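Local coordinates for protein metallo-beta-lactamase (Serratia marcescens, PDB 6K4X) that hydrolyses beta-lactam antibiotics as a two-zinc metallo-beta-lactamase of subclass B3, and is inhibited by 4-amino-2-sulfanylbenzoic acid, at residues L30-I38 with V135-K143. Numbering follows the deposited sequence. Where two conformers were deposited one is given.
Sequences LLSSPQGHI and VKLGPLAVK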
loop_
_atom_site.group_PDB
_atom_site.type_symbol
_atom_site.label_atom_id
_atom_site.label_comp_id
_atom_site.label_asym_id
_atom_site.label_seq_id
_atom_site.Cartn_x
_atom_site.Cartn_y
_atom_site.Cartn_z
ATOM N N LEU A 30 4.979 -3.270 -8.893
ATOM C CA LEU A 30 4.620 -4.306 -9.826
ATOM C C LEU A 30 5.328 -5.595 -9.439
ATOM O O LEU A 30 6.561 -5.620 -9.339
ATOM C CB LEU A 30 5.011 -3.891 -11.236
ATOM C CG LEU A 30 4.457 -4.801 -12.326
ATOM C CD1 LEU A 30 2.989 -4.531 -12.576
ATOM C CD2 LEU A 30 5.245 -4.669 -13.602
ATOM N N LEU A 31 4.538 -6.641 -9.236
ATOM C CA LEU A 31 5.048 -7.965 -9.020
ATOM C C LEU A 31 4.861 -8.727 -10.326
ATOM O O LEU A 31 3.724 -8.959 -10.728
ATOM C CB LEU A 31 4.267 -8.625 -7.892
ATOM C CG LEU A 31 4.768 -9.992 -7.461
ATOM C CD1 LEU A 31 6.180 -9.939 -6.893
ATOM C CD2 LEU A 31 3.828 -10.619 -6.448
ATOM N N SER A 32 5.961 -9.047 -11.007
ATOM C CA SER A 32 5.892 -9.483 -12.397
ATOM C C SER A 32 6.022 -11.002 -12.522
ATOM O O SER A 32 6.646 -11.673 -11.698
ATOM C CB SER A 32 6.925 -8.806 -13.244
ATOM O OG SER A 32 8.225 -9.047 -12.737
ATOM N N SER A 33 5.456 -11.535 -13.614
ATOM C CA SER A 33 5.723 -12.893 -13.988
ATOM C C SER A 33 5.527 -13.053 -15.479
ATOM O O SER A 33 4.817 -12.289 -16.104
ATOM C CB SER A 33 4.849 -13.881 -13.247
ATOM O OG SER A 33 3.618 -14.150 -13.928
ATOM N N PRO A 34 6.082 -14.118 -16.085
ATOM C CA PRO A 34 5.813 -14.405 -17.491
ATOM C C PRO A 34 4.341 -14.674 -17.809
ATOM O O PRO A 34 3.983 -14.673 -18.995
ATOM C CB PRO A 34 6.687 -15.631 -17.798
ATOM C CG PRO A 34 7.774 -15.580 -16.748
ATOM C CD PRO A 34 7.078 -15.036 -15.510
ATOM N N GLN A 35 3.519 -14.940 -16.801
ATOM C CA GLN A 35 2.118 -15.267 -17.003
ATOM C C GLN A 35 1.208 -14.088 -16.669
ATOM O O GLN A 35 -0.007 -14.212 -16.814
ATOM C CB GLN A 35 1.769 -16.522 -16.209
ATOM C CG GLN A 35 2.638 -17.686 -16.666
ATOM C CD GLN A 35 2.323 -19.038 -16.083
ATOM O OE1 GLN A 35 1.555 -19.172 -15.140
ATOM N NE2 GLN A 35 2.951 -20.069 -16.627
ATOM N N GLY A 36 1.774 -12.948 -16.292
ATOM C CA GLY A 36 1.000 -11.785 -15.933
ATOM C C GLY A 36 1.418 -11.231 -14.586
ATOM O O GLY A 36 2.198 -11.866 -13.841
ATOM N N HIS A 37 0.947 -10.012 -14.294
ATOM C CA HIS A 37 1.491 -9.202 -13.229
ATOM C C HIS A 37 0.402 -8.749 -12.260
ATOM O O HIS A 37 -0.782 -8.685 -12.610
ATOM C CB HIS A 37 2.194 -7.955 -13.775
ATOM C CG HIS A 37 2.972 -8.209 -15.020
ATOM N ND1 HIS A 37 3.954 -9.185 -15.096
ATOM C CD2 HIS A 37 2.861 -7.656 -16.243
ATOM C CE1 HIS A 37 4.420 -9.186 -16.325
ATOM N NE2 HIS A 37 3.764 -8.281 -17.050
ATOM N N ILE A 38 0.858 -8.409 -11.048
ATOM C CA ILE A 38 0.018 -7.810 -10.022
ATOM C C ILE A 38 0.578 -6.425 -9.724
ATOM O O ILE A 38 1.778 -6.288 -9.487
ATOM C CB ILE A 38 -0.018 -8.697 -8.771
ATOM C CG1 ILE A 38 -0.647 -10.052 -9.109
ATOM C CG2 ILE A 38 -0.738 -7.994 -7.628
ATOM C CD1 ILE A 38 -0.612 -11.062 -7.986
ATOM N N VAL A 135 -4.086 -14.343 -3.038
ATOM C CA VAL A 135 -4.336 -13.924 -4.403
ATOM C C VAL A 135 -3.285 -14.606 -5.271
ATOM O O VAL A 135 -2.089 -14.417 -5.044
ATOM C CB VAL A 135 -4.267 -12.397 -4.550
ATOM C CG1 VAL A 135 -4.475 -11.958 -5.995
ATOM C CG2 VAL A 135 -5.261 -11.725 -3.625
ATOM N N LYS A 136 -3.719 -15.431 -6.224
ATOM C CA LYS A 136 -2.772 -16.168 -7.035
ATOM C C LYS A 136 -2.920 -15.771 -8.500
ATOM O O LYS A 136 -4.017 -15.519 -9.017
ATOM C CB LYS A 136 -2.904 -17.678 -6.861
ATOM C CG LYS A 136 -4.294 -18.242 -7.077
ATOM C CD LYS A 136 -4.319 -19.726 -6.793
ATOM C CE LYS A 136 -5.708 -20.315 -6.874
ATOM N NZ LYS A 136 -6.345 -20.032 -8.178
ATOM N N LEU A 137 -1.777 -15.693 -9.169
ATOM C CA LEU A 137 -1.715 -15.422 -10.597
ATOM C C LEU A 137 -0.507 -16.180 -11.130
ATOM O O LEU A 137 0.609 -15.804 -10.842
ATOM C CB LEU A 137 -1.541 -13.917 -10.816
ATOM C CG LEU A 137 -1.593 -13.424 -12.261
ATOM C CD1 LEU A 137 -1.153 -11.970 -12.328
ATOM C CD2 LEU A 137 -0.745 -14.265 -13.207
ATOM N N GLY A 138 -0.732 -17.260 -11.871
ATOM C CA GLY A 138 0.386 -18.070 -12.306
ATOM C C GLY A 138 1.240 -18.451 -11.104
ATOM O O GLY A 138 0.725 -18.990 -10.124
ATOM N N PRO A 139 2.558 -18.161 -11.116
ATOM C CA PRO A 139 3.408 -18.512 -9.995
ATOM C C PRO A 139 3.370 -17.511 -8.831
ATOM O O PRO A 139 4.017 -17.725 -7.813
ATOM C CB PRO A 139 4.802 -18.481 -10.646
ATOM C CG PRO A 139 4.705 -17.369 -11.652
ATOM C CD PRO A 139 3.299 -17.494 -12.205
ATOM N N LEU A 140 2.634 -16.411 -8.976
ATOM C CA LEU A 140 2.555 -15.374 -7.953
ATOM C C LEU A 140 1.536 -15.763 -6.890
ATOM O O LEU A 140 0.459 -16.249 -7.200
ATOM C CB LEU A 140 2.169 -14.046 -8.594
ATOM C CG LEU A 140 3.064 -13.575 -9.731
ATOM C CD1 LEU A 140 2.591 -12.215 -10.223
ATOM C CD2 LEU A 140 4.525 -13.539 -9.312
ATOM N N ALA A 141 1.872 -15.442 -5.634
ATOM C CA ALA A 141 1.000 -15.713 -4.504
ATOM C C ALA A 141 1.143 -14.583 -3.486
ATOM O O ALA A 141 2.173 -14.480 -2.817
ATOM C CB ALA A 141 1.347 -17.044 -3.882
ATOM N N VAL A 142 0.132 -13.740 -3.387
ATOM C CA VAL A 142 0.141 -12.573 -2.526
ATOM C C VAL A 142 -0.908 -12.772 -1.432
ATOM O O VAL A 142 -2.072 -13.070 -1.734
ATOM C CB VAL A 142 -0.150 -11.289 -3.313
ATOM C CG1 VAL A 142 -0.241 -10.114 -2.368
ATOM C CG2 VAL A 142 0.877 -11.042 -4.395
ATOM N N LYS A 143 -0.522 -12.580 -0.171
ATOM C CA LYS A 143 -1.453 -12.756 0.938
ATOM C C LYS A 143 -1.959 -11.387 1.405
ATOM O O LYS A 143 -1.191 -10.424 1.486
ATOM C CB LYS A 143 -0.776 -13.493 2.093
ATOM C CG LYS A 143 -1.638 -13.679 3.329
ATOM C CD LYS A 143 -1.062 -14.644 4.335
ATOM C CE LYS A 143 -0.908 -16.053 3.805
ATOM N NZ LYS A 143 -0.277 -16.926 4.820
#
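Leu140 packs against both Leu31 and Ile38, and Leu137 against Ile38, where two beta hairpins pack face to face, one from each sheet of the alpha-beta/beta-alpha sandwich of the metallo-beta-lactamase fold. No hydrogen bond crosses the interface. Leu31 meets Leu140 tip to tip, CG to CD2 at 4.0 Å, and its CD2 likewise meets CG2 of Val142 at 3.6 Å. Ile38 instead lies alongside Leu137 and Leu140, its chain running counter to each of theirs, CG1 lying 3.8 Å from Leu137 CD1, while its extended chain (chi2 174°) carries CD1 end-on to Val142 CG2. Leu69 of strand 65-69 and Trp157 and Trp159 of strand 155-163 continue this apolar layer. With CG opposite the carbonyl carbon (chi1 -55°) and CD1 carried on straight from CA, Leu140 brings CD1 within 3.5 Å of Leu31 O.

At the hairpin ends the two turns meet, a type I turn from Ser33 to Gly36 against the type II' turn from Leu137 to Leu140. Ser33 OG knits its own turn together: it accepts from Gln35 N in an ST turn and donates to a lone pair of Gly36 O at 2.7 Å, in the carbonyl plane. Ser33 N approaches the His37 ring at its edge, in plane, and donates to ND1. Ser33 CB packs on Pro139 CG, and at the exposed turn Gln35 OE1 rests 3.3 Å from Gly138 CA.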